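Local coordinates for phenazine biosynthesis protein, PhzF family (Bacillus anthracis, PDB 3EDN) that is of unknown substrate but, as a PhzF-family protein with the diaminopimelate epimerase-like fold, may catalyse an isomerisation like that of phenazine biosynthesis, at residues G133-L138 with L153-G158; H140-E145 with I197-L202; S187-K190 with N194-I197. All coordinates share one frame; numbering follows the deposited sequence.

Contact 1 of 3, residues G133-L138 with L153-G158; sequences GSKEEL and LPIVYG
I155, just ahead of strand 156-159, pushes its CD1 methyl against L138 and K135 on the first turn of helix 135-141. The contact belongs to the diaminopimelate epimerase-like fold, in which strands curl round a central helix; here the short helix 135-141 lies outside those strands, while V156, the next residue, packs on Y239 and Y243 of helix 230-244. L138 and I155 meet tip to tip. L138 has CG anti to the backbone N (chi1 178°), and its second torsion sets CD2 anti to CA, so this methyl is the one that reaches furthest. CD2 lies 3.9 Å from I155 CD1 and 3.9 Å from I155 CG2, and thus touches both arms of the isoleucine. I155 itself is stretched, with CD1 nearly anti to CA (chi2 166°), which carries the methyl clear of its own backbone toward the helix. K135 comes in at a slant: its CG is 4.0 Å from I155 CD1, and beyond CG the lysine chain runs on extended, leaving its aliphatic root to do the touching. Residues F131 and V165 also pack on I155. The helix starts at S134, the N-cap, which holds the turn from two atoms: its carbonyl O accepts from L138 N at 3.0 Å, and its hydroxyl takes an amide of the first turn. That capping bond is nearly straight, E137 N to S134 OG spanning 3.1 Å with an N-H...O angle of 165°.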
loop_
_atom_site.group_PDB
_atom_site.type_symbol
_atom_site.label_atom_id
_atom_site.label_comp_id
_atom_site.label_asym_id
_atom_site.label_seq_id
_atom_site.Cartn_x
_atom_site.Cartn_y
_atom_site.Cartn_z
ATOM N N GLY A 133 -29.222 32.411 -5.540
ATOM C CA GLY A 133 -29.876 31.932 -6.758
ATOM C C GLY A 133 -31.390 31.978 -6.694
ATOM O O GLY A 133 -31.970 32.627 -5.819
ATOM N N SER A 134 -32.036 31.278 -7.620
ATOM C CA SER A 134 -33.489 31.274 -7.688
ATOM C C SER A 134 -34.096 30.212 -6.781
ATOM O O SER A 134 -33.837 29.021 -6.947
ATOM C CB SER A 134 -33.958 31.042 -9.126
ATOM O OG SER A 134 -35.330 30.693 -9.152
ATOM N N LYS A 135 -34.940 30.644 -5.849
ATOM C CA LYS A 135 -35.604 29.713 -4.932
ATOM C C LYS A 135 -36.575 28.799 -5.661
ATOM O O LYS A 135 -36.682 27.621 -5.331
ATOM C CB LYS A 135 -36.337 30.469 -3.830
ATOM C CG LYS A 135 -35.429 31.277 -2.944
ATOM C CD LYS A 135 -36.223 32.038 -1.919
ATOM C CE LYS A 135 -35.338 32.993 -1.149
ATOM N NZ LYS A 135 -36.078 33.643 -0.033
ATOM N N GLU A 136 -37.289 29.326 -6.653
ATOM C CA GLU A 136 -38.196 28.467 -7.405
ATOM C C GLU A 136 -37.437 27.390 -8.175
ATOM O O GLU A 136 -37.880 26.245 -8.220
ATOM C CB GLU A 136 -39.125 29.256 -8.336
ATOM C CG GLU A 136 -40.192 28.368 -8.975
ATOM C CD GLU A 136 -41.342 29.136 -9.610
ATOM O OE1 GLU A 136 -41.077 30.073 -10.397
ATOM O OE2 GLU A 136 -42.511 28.780 -9.343
ATOM N N GLU A 137 -36.306 27.751 -8.782
ATOM C CA GLU A 137 -35.513 26.780 -9.544
ATOM C C GLU A 137 -34.934 25.715 -8.618
ATOM O O GLU A 137 -34.876 24.528 -8.970
ATOM C CB GLU A 137 -34.381 27.458 -10.324
ATOM C CG GLU A 137 -34.848 28.381 -11.446
ATOM C CD GLU A 137 -35.933 27.759 -12.301
ATOM O OE1 GLU A 137 -35.738 26.626 -12.792
ATOM O OE2 GLU A 137 -36.988 28.401 -12.478
ATOM N N LEU A 138 -34.503 26.154 -7.439
ATOM C CA LEU A 138 -34.012 25.242 -6.414
ATOM C C LEU A 138 -35.113 24.283 -5.984
ATOM O O LEU A 138 -34.899 23.072 -5.905
ATOM C CB LEU A 138 -33.502 26.037 -5.220
ATOM C CG LEU A 138 -32.989 25.241 -4.013
ATOM C CD1 LEU A 138 -31.806 24.375 -4.406
ATOM C CD2 LEU A 138 -32.610 26.195 -2.893
ATOM N N LEU A 153 -36.479 30.667 7.493
ATOM C CA LEU A 153 -35.087 30.283 7.706
ATOM C C LEU A 153 -34.328 30.390 6.387
ATOM O O LEU A 153 -34.891 30.082 5.320
ATOM C CB LEU A 153 -35.021 28.846 8.264
ATOM C CG LEU A 153 -35.472 28.655 9.724
ATOM C CD1 LEU A 153 -35.391 27.195 10.130
ATOM C CD2 LEU A 153 -34.629 29.511 10.643
ATOM N N PRO A 154 -33.060 30.828 6.449
ATOM C CA PRO A 154 -32.276 31.082 5.243
ATOM C C PRO A 154 -31.735 29.843 4.551
ATOM O O PRO A 154 -31.384 28.856 5.203
ATOM C CB PRO A 154 -31.114 31.961 5.738
ATOM C CG PRO A 154 -30.959 31.619 7.175
ATOM C CD PRO A 154 -32.321 31.175 7.679
ATOM N N ILE A 155 -31.697 29.906 3.230
ATOM C CA ILE A 155 -31.012 28.903 2.423
ATOM C C ILE A 155 -29.555 29.322 2.361
ATOM O O ILE A 155 -29.245 30.472 2.009
ATOM C CB ILE A 155 -31.610 28.800 1.012
ATOM C CG1 ILE A 155 -33.117 28.516 1.079
ATOM C CG2 ILE A 155 -30.878 27.733 0.200
ATOM C CD1 ILE A 155 -33.846 28.739 -0.269
ATOM N N VAL A 156 -28.654 28.419 2.743
ATOM C CA VAL A 156 -27.235 28.740 2.767
ATOM C C VAL A 156 -26.406 27.558 2.299
ATOM O O VAL A 156 -26.821 26.407 2.423
ATOM C CB VAL A 156 -26.737 29.135 4.181
ATOM C CG1 VAL A 156 -27.471 30.365 4.684
ATOM C CG2 VAL A 156 -26.869 27.960 5.173
ATOM N N TYR A 157 -25.244 27.856 1.743
ATOM C CA TYR A 157 -24.184 26.868 1.560
ATOM C C TYR A 157 -23.491 26.772 2.900
ATOM O O TYR A 157 -23.234 27.796 3.533
ATOM C CB TYR A 157 -23.147 27.376 0.553
ATOM C CG TYR A 157 -23.616 27.527 -0.878
ATOM C CD1 TYR A 157 -23.645 26.429 -1.738
ATOM C CD2 TYR A 157 -24.009 28.768 -1.379
ATOM C CE1 TYR A 157 -24.069 26.553 -3.067
ATOM C CE2 TYR A 157 -24.434 28.905 -2.700
ATOM C CZ TYR A 157 -24.459 27.792 -3.533
ATOM O OH TYR A 157 -24.865 27.914 -4.838
ATOM N N GLY A 158 -23.182 25.554 3.333
ATOM C CA GLY A 158 -22.463 25.349 4.584
ATOM C C GLY A 158 -21.435 24.234 4.466
ATOM O O GLY A 158 -21.606 23.297 3.688
#

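Contact 2 of 3, residues H140-E145 with I197-L202; sequences HSIGLE and IHPICL
I142 follows the last turn of helix 135-141 and spans the gap to I197 and P199 on strand 196-201. A Schellman motif ends the helix here, with G143 at positive phi as its C-prime residue and G143 N bonded to H140 O at 3.0 Å. From CB the I142 side chain forks. The CG2 branch points to the start of the strand, where it meets I197 CG2 loosely at 4.4 Å. CG1 takes the crowded position between backbone N and carbonyl carbon (chi1 55°) and serves as a spacer; from it the chain runs straight on (chi2 179°), bringing CD1 within 3.9 Å of P199 CG. The isoleucine and the proline ring run by one another with opposite headings, and F216 and M178 pack on both. Beside them I197 CD1 rests 4.1 Å from S141 OG, a buried hydroxyl whose hydrogen bond goes back to L138 O within its own helix. Across the turn, H140 before it and E145 after it are joined: NE2 of H140 donates to E145 OE1 at 3.0 Å, with the oxygen in the ring plane but the nitrogen 41° out of the carboxylate plane.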
loop_
_atom_site.group_PDB
_atom_site.type_symbol
_atom_site.label_atom_id
_atom_site.label_comp_id
_atom_site.label_asym_id
_atom_site.label_seq_id
_atom_site.Cartn_x
_atom_site.Cartn_y
_atom_site.Cartn_z
ATOM N N HIS A 140 -37.761 23.379 -7.639
ATOM C CA HIS A 140 -38.056 22.482 -8.739
ATOM C C HIS A 140 -36.999 21.373 -8.880
ATOM O O HIS A 140 -37.322 20.241 -9.265
ATOM C CB HIS A 140 -38.195 23.266 -10.047
ATOM C CG HIS A 140 -39.490 24.015 -10.176
ATOM N ND1 HIS A 140 -39.710 24.948 -11.170
ATOM C CD2 HIS A 140 -40.627 23.973 -9.440
ATOM C CE1 HIS A 140 -40.933 25.439 -11.043
ATOM N NE2 HIS A 140 -41.510 24.867 -9.999
ATOM N N SER A 141 -35.747 21.700 -8.561
ATOM C CA SER A 141 -34.637 20.738 -8.724
ATOM C C SER A 141 -34.780 19.555 -7.775
ATOM O O SER A 141 -34.215 18.482 -8.021
ATOM C CB SER A 141 -33.275 21.420 -8.530
ATOM O OG SER A 141 -32.994 21.668 -7.168
ATOM N N ILE A 142 -35.521 19.765 -6.687
ATOM C CA ILE A 142 -35.825 18.688 -5.747
ATOM C C ILE A 142 -37.292 18.258 -5.793
ATOM O O ILE A 142 -37.794 17.635 -4.861
ATOM C CB ILE A 142 -35.358 19.007 -4.294
ATOM C CG1 ILE A 142 -35.918 20.332 -3.765
ATOM C CG2 ILE A 142 -33.830 19.053 -4.221
ATOM C CD1 ILE A 142 -35.464 20.634 -2.324
ATOM N N GLY A 143 -37.973 18.582 -6.892
ATOM C CA GLY A 143 -39.311 18.067 -7.128
ATOM C C GLY A 143 -40.416 18.764 -6.357
ATOM O O GLY A 143 -41.503 18.215 -6.201
ATOM N N LEU A 144 -40.139 19.984 -5.893
ATOM C CA LEU A 144 -41.073 20.745 -5.076
ATOM C C LEU A 144 -41.542 22.017 -5.778
ATOM O O LEU A 144 -41.096 22.340 -6.880
ATOM C CB LEU A 144 -40.409 21.135 -3.761
ATOM C CG LEU A 144 -39.974 19.976 -2.866
ATOM C CD1 LEU A 144 -39.235 20.562 -1.666
ATOM C CD2 LEU A 144 -41.168 19.170 -2.430
ATOM N N GLU A 145 -42.446 22.740 -5.121
ATOM C CA GLU A 145 -42.814 24.076 -5.575
ATOM C C GLU A 145 -42.301 25.088 -4.566
ATOM O O GLU A 145 -41.920 24.733 -3.442
ATOM C CB GLU A 145 -44.331 24.218 -5.780
ATOM C CG GLU A 145 -44.933 23.244 -6.784
ATOM C CD GLU A 145 -44.493 23.520 -8.216
ATOM O OE1 GLU A 145 -44.061 24.660 -8.504
ATOM O OE2 GLU A 145 -44.579 22.591 -9.056
ATOM N N ILE A 197 -27.099 18.913 -1.937
ATOM C CA ILE A 197 -28.244 19.643 -1.399
ATOM C C ILE A 197 -28.876 18.877 -0.240
ATOM O O ILE A 197 -29.237 17.707 -0.382
ATOM C CB ILE A 197 -29.321 19.944 -2.486
ATOM C CG1 ILE A 197 -28.709 20.803 -3.600
ATOM C CG2 ILE A 197 -30.525 20.663 -1.838
ATOM C CD1 ILE A 197 -29.679 21.160 -4.736
ATOM N N HIS A 198 -29.005 19.558 0.902
ATOM C CA HIS A 198 -29.467 18.902 2.113
ATOM C C HIS A 198 -30.651 19.640 2.744
ATOM O O HIS A 198 -30.478 20.467 3.661
ATOM C CB HIS A 198 -28.321 18.807 3.122
ATOM C CG HIS A 198 -28.528 17.727 4.137
ATOM N ND1 HIS A 198 -27.887 16.510 4.064
ATOM C CD2 HIS A 198 -29.352 17.656 5.211
ATOM C CE1 HIS A 198 -28.273 15.749 5.072
ATOM N NE2 HIS A 198 -29.176 16.413 5.775
ATOM N N PRO A 199 -31.864 19.351 2.259
ATOM C CA PRO A 199 -33.056 19.984 2.822
ATOM C C PRO A 199 -33.273 19.572 4.269
ATOM O O PRO A 199 -32.918 18.453 4.663
ATOM C CB PRO A 199 -34.186 19.466 1.932
ATOM C CG PRO A 199 -33.503 19.018 0.655
ATOM C CD PRO A 199 -32.179 18.458 1.132
ATOM N N ILE A 200 -33.831 20.482 5.060
ATOM C CA ILE A 200 -34.032 20.250 6.482
ATOM C C ILE A 200 -35.399 20.747 6.950
ATOM O O ILE A 200 -36.027 21.600 6.296
ATOM C CB ILE A 200 -32.939 20.921 7.357
ATOM C CG1 ILE A 200 -33.021 22.454 7.260
ATOM C CG2 ILE A 200 -31.565 20.401 6.969
ATOM C CD1 ILE A 200 -32.225 23.190 8.292
ATOM N N CYS A 201 -35.877 20.179 8.051
ATOM C CA CYS A 201 -36.992 20.794 8.792
ATOM C C CYS A 201 -36.883 20.472 10.278
ATOM O O CYS A 201 -36.145 19.565 10.674
ATOM C CB CYS A 201 -38.352 20.365 8.245
ATOM S SG CYS A 201 -38.643 18.586 8.270
ATOM N N LEU A 202 -37.589 21.224 11.123
ATOM C CA LEU A 202 -37.498 20.986 12.563
ATOM C C LEU A 202 -38.446 19.884 13.044
ATOM O O LEU A 202 -38.205 19.282 14.101
ATOM C CB LEU A 202 -37.744 22.271 13.362
ATOM C CG LEU A 202 -36.717 23.388 13.126
ATOM C CD1 LEU A 202 -36.974 24.566 14.083
ATOM C CD2 LEU A 202 -35.292 22.867 13.248
#

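Contact 3 of 3, residues S187-K190 with N194-I197; sequences SVLK and NASI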
loop_
_atom_site.group_PDB
_atom_site.type_symbol
_atom_site.label_atom_id
_atom_site.label_comp_id
_atom_site.label_asym_id
_atom_site.label_seq_id
_atom_site.Cartn_x
_atom_site.Cartn_y
_atom_site.Cartn_z
ATOM N N SER A 187 -26.658 24.146 -12.381
ATOM C CA SER A 187 -27.248 25.333 -13.001
ATOM C C SER A 187 -27.944 26.226 -11.981
ATOM O O SER A 187 -28.057 27.439 -12.185
ATOM C CB SER A 187 -28.217 24.950 -14.128
ATOM O OG SER A 187 -29.376 24.314 -13.616
ATOM N N VAL A 188 -28.401 25.623 -10.885
ATOM C CA VAL A 188 -29.100 26.348 -9.829
ATOM C C VAL A 188 -28.110 26.897 -8.809
ATOM O O VAL A 188 -28.303 27.983 -8.270
ATOM C CB VAL A 188 -30.119 25.444 -9.096
ATOM C CG1 VAL A 188 -30.746 26.189 -7.917
ATOM C CG2 VAL A 188 -31.194 24.946 -10.064
ATOM N N LEU A 189 -27.046 26.143 -8.560
ATOM C CA LEU A 189 -26.063 26.486 -7.527
ATOM C C LEU A 189 -24.843 27.202 -8.093
ATOM O O LEU A 189 -23.748 26.646 -8.096
ATOM C CB LEU A 189 -25.606 25.219 -6.789
ATOM C CG LEU A 189 -26.716 24.340 -6.195
ATOM C CD1 LEU A 189 -26.142 23.054 -5.619
ATOM C CD2 LEU A 189 -27.515 25.104 -5.145
ATOM N N LYS A 190 -25.031 28.441 -8.547
ATOM C CA LYS A 190 -23.977 29.174 -9.262
ATOM C C LYS A 190 -22.675 29.294 -8.469
ATOM O O LYS A 190 -21.578 29.106 -9.012
ATOM C CB LYS A 190 -24.457 30.577 -9.639
ATOM C CG LYS A 190 -25.791 30.615 -10.345
ATOM C CD LYS A 190 -25.752 29.847 -11.650
ATOM C CE LYS A 190 -26.983 30.161 -12.480
ATOM N NZ LYS A 190 -26.925 29.486 -13.803
ATOM N N ASN A 194 -20.853 22.275 -7.509
ATOM C CA ASN A 194 -20.692 20.867 -7.168
ATOM C C ASN A 194 -21.127 20.525 -5.747
ATOM O O ASN A 194 -20.826 19.445 -5.259
ATOM C CB ASN A 194 -19.246 20.403 -7.401
ATOM C CG ASN A 194 -18.283 20.921 -6.350
ATOM O OD1 ASN A 194 -18.431 22.036 -5.836
ATOM N ND2 ASN A 194 -17.274 20.108 -6.028
ATOM N N ALA A 195 -21.838 21.438 -5.088
ATOM C CA ALA A 195 -22.340 21.151 -3.735
ATOM C C ALA A 195 -23.453 20.116 -3.767
ATOM O O ALA A 195 -24.202 20.025 -4.732
ATOM C CB ALA A 195 -22.836 22.426 -3.065
ATOM N N SER A 196 -23.575 19.339 -2.687
ATOM C CA SER A 196 -24.760 18.523 -2.476
ATOM C C SER A 196 -25.876 19.436 -1.960
ATOM O O SER A 196 -25.630 20.599 -1.603
ATOM C CB SER A 196 -24.465 17.462 -1.424
ATOM O OG SER A 196 -23.922 18.082 -0.271
ATOM N N ILE A 197 -27.099 18.913 -1.937
ATOM C CA ILE A 197 -28.244 19.643 -1.399
ATOM C C ILE A 197 -28.876 18.877 -0.240
ATOM O O ILE A 197 -29.237 17.707 -0.382
ATOM C CB ILE A 197 -29.321 19.944 -2.486
ATOM C CG1 ILE A 197 -28.709 20.803 -3.600
ATOM C CG2 ILE A 197 -30.525 20.663 -1.838
ATOM C CD1 ILE A 197 -29.679 21.160 -4.736
#
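L189 turns its CB toward A195 and I197, and its CD1 methyl makes the close contacts. The leucine is extended past CG: with CG anti to the carbonyl carbon, CD1 continues the line anti to CA (chi2 174°) and crosses the gap between backbones whose nearest CA atoms, those of L189 and A195, are 7.5 Å apart. At the far side CD1 comes down on the backbone carbonyl of A195 and on two apolar neighbours. It lies 3.7 Å from A195 O, 4.2 Å from A195 CB, and 4.0 Å from I197 CG1. The leucine and isoleucine chains cross at a slant, and L189 CD1 sits over the CG1-CD1 bond of I197, 4.1 Å from its CD1. A195 and I197 turn their CB atoms toward L189, whereas S196 between them turns its CB away and bonds through OG to T164 OG1. The turn carrying L189 is lightly held: K190 N reaches V188 O in a weak bond of 3.3 Å, and K190 NZ curls back to S187 O in another weak bond, 2.8 Å long. The contact folds the short loop between the weakly bonded helix 185-188 and strand 196-201 back onto the strand's start, on the outer side of the curled strands of the diaminopimelate epimerase-like fold. Around it, V165 of strand 163-168 packs on both L189 and A195, F131 adds to the cover of L189 and V188, and V188 leans on E137 and L138, so the end of helix 185-188 packs against helix 135-141.

In the fold
The three contacts form one patch of packing on the same side of the chain's centre, with contact 1 centred about 9 Å from contact 2 and 10 Å from contact 3. Contacts 1 and 2 share helix 135-141 and meet where L138 CD1 lies 3.9 Å from I197 CD1. Contacts 2 and 3, with centres about 13 Å apart, share I197, whose side chain meets helix 135-141 on one hand and the loop residue L189 on the other. Contacts 1 and 3 join where V188 CG1 approaches L138 CA to 3.7 Å, and Y157 OH sits 3.3 Å from L189 CA. All lie on the strands that surround helix 230-244, and none includes a residue known to be catalytic.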